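Local coordinates for protein 3,4-dihydroxy-2-butanone 4-phosphate synthase (Candida albicans, PDB 1TKS) that converts D-ribulose 5-phosphate to formate and 3,4-dihydroxy-2-butanone 4-phosphate in riboflavin biosynthesis, at residues Gly33-Ala39 with Ala161-Leu167. Numbering follows the deposited sequence.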
ATOM      1  N   GLY B  33       8.312 -13.703   5.126  1.00  9.67           N
ATOM      2  CA  GLY B  33       6.957 -14.227   5.076  1.00  9.07           C
ATOM      3  C   GLY B  33       5.829 -13.285   4.692  1.00  8.67           C
ATOM      4  O   GLY B  33       5.831 -12.101   5.033  1.00  9.32           O
ATOM      5  N   ASP B  34       4.851 -13.830   3.972  1.00  9.37           N
ATOM      6  CA  ASP B  34       3.687 -13.066   3.546  1.00  9.56           C
ATOM      7  C   ASP B  34       2.423 -13.687   4.114  1.00  9.79           C
ATOM      8  O   ASP B  34       2.333 -14.907   4.265  1.00 10.29           O
ATOM      9  CB  ASP B  34       3.559 -13.050   2.016  1.00 11.26           C
ATOM     10  CG  ASP B  34       4.575 -12.143   1.336  1.00 13.81           C
ATOM     11  OD1 ASP B  34       5.244 -11.349   2.022  1.00 17.47           O
ATOM     12  OD2 ASP B  34       4.690 -12.227   0.095  1.00 19.81           O
ATOM     13  N   LEU B  35       1.452 -12.841   4.438  1.00  7.91           N
ATOM     14  CA  LEU B  35       0.168 -13.324   4.929  1.00  8.30           C
ATOM     15  C   LEU B  35      -0.712 -13.499   3.697  1.00  8.40           C
ATOM     16  O   LEU B  35      -0.754 -12.622   2.832  1.00  9.10           O
ATOM     17  CB  LEU B  35      -0.467 -12.302   5.871  1.00  9.03           C
ATOM     18  CG  LEU B  35       0.070 -12.320   7.300  1.00 10.50           C
ATOM     19  CD1 LEU B  35      -0.501 -11.147   8.070  1.00 10.59           C
ATOM     20  CD2 LEU B  35      -0.306 -13.642   7.962  1.00  9.09           C
ATOM     21  N   ILE B  36      -1.400 -14.634   3.609  1.00  8.32           N
ATOM     22  CA  ILE B  36      -2.288 -14.915   2.480  1.00  8.11           C
ATOM     23  C   ILE B  36      -3.582 -15.568   2.959  1.00  8.02           C
ATOM     24  O   ILE B  36      -3.560 -16.427   3.840  1.00  8.65           O
ATOM     25  CB  ILE B  36      -1.663 -15.905   1.460  1.00  9.48           C
ATOM     26  CG1 ILE B  36      -0.266 -15.438   1.042  1.00  9.56           C
ATOM     27  CG2 ILE B  36      -2.577 -16.030   0.242  1.00  9.56           C
ATOM     28  CD1 ILE B  36       0.395 -16.329  -0.002  1.00 12.12           C
ATOM     29  N   MET B  37      -4.707 -15.152   2.385  1.00 10.04           N
ATOM     30  CA  MET B  37      -5.996 -15.756   2.717  1.00  8.59           C
ATOM     31  C   MET B  37      -6.934 -15.641   1.530  1.00  8.60           C
ATOM     32  O   MET B  37      -6.653 -14.918   0.577  1.00  8.60           O
ATOM     33  CB  MET B  37      -6.627 -15.114   3.968  1.00  9.08           C
ATOM     34  CG  MET B  37      -7.221 -13.707   3.808  1.00  9.38           C
ATOM     35  SD  MET B  37      -8.302 -13.278   5.192  1.00  8.47           S
ATOM     36  CE  MET B  37      -9.783 -14.177   4.794  1.00 10.46           C
ATOM     37  N   ALA B  38      -8.042 -16.370   1.593  1.00  7.92           N
ATOM     38  CA  ALA B  38      -9.033 -16.370   0.525  1.00  7.01           C
ATOM     39  C   ALA B  38      -9.628 -14.980   0.330  1.00  6.97           C
ATOM     40  O   ALA B  38     -10.102 -14.361   1.278  1.00  9.02           O
ATOM     41  CB  ALA B  38     -10.135 -17.369   0.846  1.00  8.17           C
ATOM     42  N   ALA B  39      -9.608 -14.496  -0.908  1.00  7.45           N
ATOM     43  CA  ALA B  39     -10.139 -13.173  -1.212  1.00  7.65           C
ATOM     44  C   ALA B  39     -11.614 -13.034  -0.849  1.00  8.78           C
ATOM     45  O   ALA B  39     -12.036 -12.008  -0.306  1.00  9.78           O
ATOM     46  CB  ALA B  39      -9.933 -12.851  -2.696  1.00  8.67           C
ATOM     47  N   ALA B 161      -9.037 -16.775  -6.296  1.00 11.28           N
ATOM     48  CA  ALA B 161      -8.644 -15.432  -5.901  1.00  9.05           C
ATOM     49  C   ALA B 161      -8.152 -15.421  -4.464  1.00  7.88           C
ATOM     50  O   ALA B 161      -8.732 -16.068  -3.595  1.00  9.85           O
ATOM     51  CB  ALA B 161      -9.835 -14.490  -6.046  1.00  9.91           C
ATOM     52  N   GLY B 162      -7.075 -14.684  -4.220  1.00  8.74           N
ATOM     53  CA  GLY B 162      -6.540 -14.585  -2.874  1.00  8.26           C
ATOM     54  C   GLY B 162      -6.153 -13.148  -2.579  1.00  7.98           C
ATOM     55  O   GLY B 162      -6.341 -12.264  -3.414  1.00  8.63           O
ATOM     56  N   VAL B 163      -5.629 -12.902  -1.386  1.00  7.90           N
ATOM     57  CA  VAL B 163      -5.197 -11.558  -1.009  1.00  7.06           C
ATOM     58  C   VAL B 163      -3.906 -11.751  -0.219  1.00  8.32           C
ATOM     59  O   VAL B 163      -3.814 -12.661   0.607  1.00  7.24           O
ATOM     60  CB  VAL B 163      -6.286 -10.820  -0.176  1.00  7.26           C
ATOM     61  CG1 VAL B 163      -6.674 -11.637   1.046  1.00  8.35           C
ATOM     62  CG2 VAL B 163      -5.789  -9.441   0.237  1.00  7.96           C
ATOM     63  N   ILE B 164      -2.905 -10.914  -0.480  1.00  7.57           N
ATOM     64  CA  ILE B 164      -1.610 -11.068   0.179  1.00  8.98           C
ATOM     65  C   ILE B 164      -0.916  -9.753   0.523  1.00  8.64           C
ATOM     66  O   ILE B 164      -1.242  -8.697  -0.020  1.00  7.18           O
ATOM     67  CB  ILE B 164      -0.628 -11.889  -0.718  1.00 10.63           C
ATOM     68  CG1 ILE B 164      -0.193 -11.063  -1.936  1.00 13.65           C
ATOM     69  CG2 ILE B 164      -1.303 -13.165  -1.213  1.00 14.02           C
ATOM     70  CD1 ILE B 164       0.888 -11.742  -2.791  1.00 17.89           C
ATOM     71  N   CYS B 165       0.048  -9.831   1.437  1.00  8.56           N
ATOM     72  CA  CYS B 165       0.846  -8.670   1.824  1.00  8.35           C
ATOM     73  C   CYS B 165       1.991  -9.133   2.714  1.00  9.63           C
ATOM     74  O   CYS B 165       1.848 -10.098   3.463  1.00  8.19           O
ATOM     75  CB  CYS B 165      -0.007  -7.621   2.539  1.00  8.74           C
ATOM     76  SG  CYS B 165       0.689  -5.937   2.344  1.00  9.77           S
ATOM     77  N   GLU B 166       3.115  -8.427   2.625  1.00  8.62           N
ATOM     78  CA  GLU B 166       4.336  -8.752   3.367  1.00  9.16           C
ATOM     79  C   GLU B 166       4.328  -8.411   4.852  1.00  9.30           C
ATOM     80  O   GLU B 166       4.030  -7.280   5.229  1.00  9.06           O
ATOM     81  CB  GLU B 166       5.540  -8.037   2.739  1.00 10.35           C
ATOM     82  CG  GLU B 166       5.721  -8.218   1.241  1.00 11.92           C
ATOM     83  CD  GLU B 166       4.892  -7.249   0.413  1.00 13.27           C
ATOM     84  OE1 GLU B 166       5.114  -7.186  -0.813  1.00 14.73           O
ATOM     85  OE2 GLU B 166       4.023  -6.555   0.979  1.00  9.20           O
ATOM     86  N   LEU B 167       4.677  -9.382   5.692  1.00  9.37           N
ATOM     87  CA  LEU B 167       4.738  -9.137   7.131  1.00  9.53           C
ATOM     88  C   LEU B 167       5.923  -8.226   7.444  1.00  9.82           C
ATOM     89  O   LEU B 167       7.019  -8.422   6.920  1.00  8.47           O
ATOM     90  CB  LEU B 167       4.897 -10.457   7.890  1.00  9.24           C
ATOM     91  CG  LEU B 167       3.609 -11.243   8.140  1.00  9.92           C
ATOM     92  CD1 LEU B 167       3.952 -12.674   8.501  1.00 11.53           C
ATOM     93  CD2 LEU B 167       2.800 -10.579   9.247  1.00 10.05           C
TER
HETATM   94  O   HOH W   1       7.797 -10.182   4.778  1.00  9.77           O
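Ile164 CG2 lies anti to its carbonyl carbon, while Ile36 holds CG1 there instead (chi1 -52°), and the two branches meet at 3.4 Å, a tight contact. They belong to an antiparallel strand pair, 34-38 with 162-166, in the mixed sheet of the DHBP synthase fold. Five backbone hydrogen bonds link Gly33-Met37 to Val163-Leu167. In a sixth, 3.2 Å from Ala39 N to Ala161 O, the donor sits above the carbonyl plane. On the face with Leu35 and Met37, helix 44-52 packs over the strands. There Met37 and Val163 run side by side, CG to CG1 3.5 Å. Leu167 crosses Leu35 at about a right angle, with CD2 3.6 Å from Leu35 CD1.

The face of Ile36 and Ile164 also carries Asp34 and Glu166. Their carboxylate planes are perpendicular. Asp34 OD1 rests against Glu166 CG at 3.3 Å. The acids have separate partners: Asp34 OD2 is hydrogen-bonded to His145 ND1, and Glu166 OE2 to Ser55 OG. Asp34 probably binds D-ribulose 5-phosphate and His145 a magnesium ion, so the end of the pair with Asp34 and Glu166 probably borders the active site. Beside it, one water donates to both Gly33 O (2.8 Å) and Leu167 O (2.9 Å).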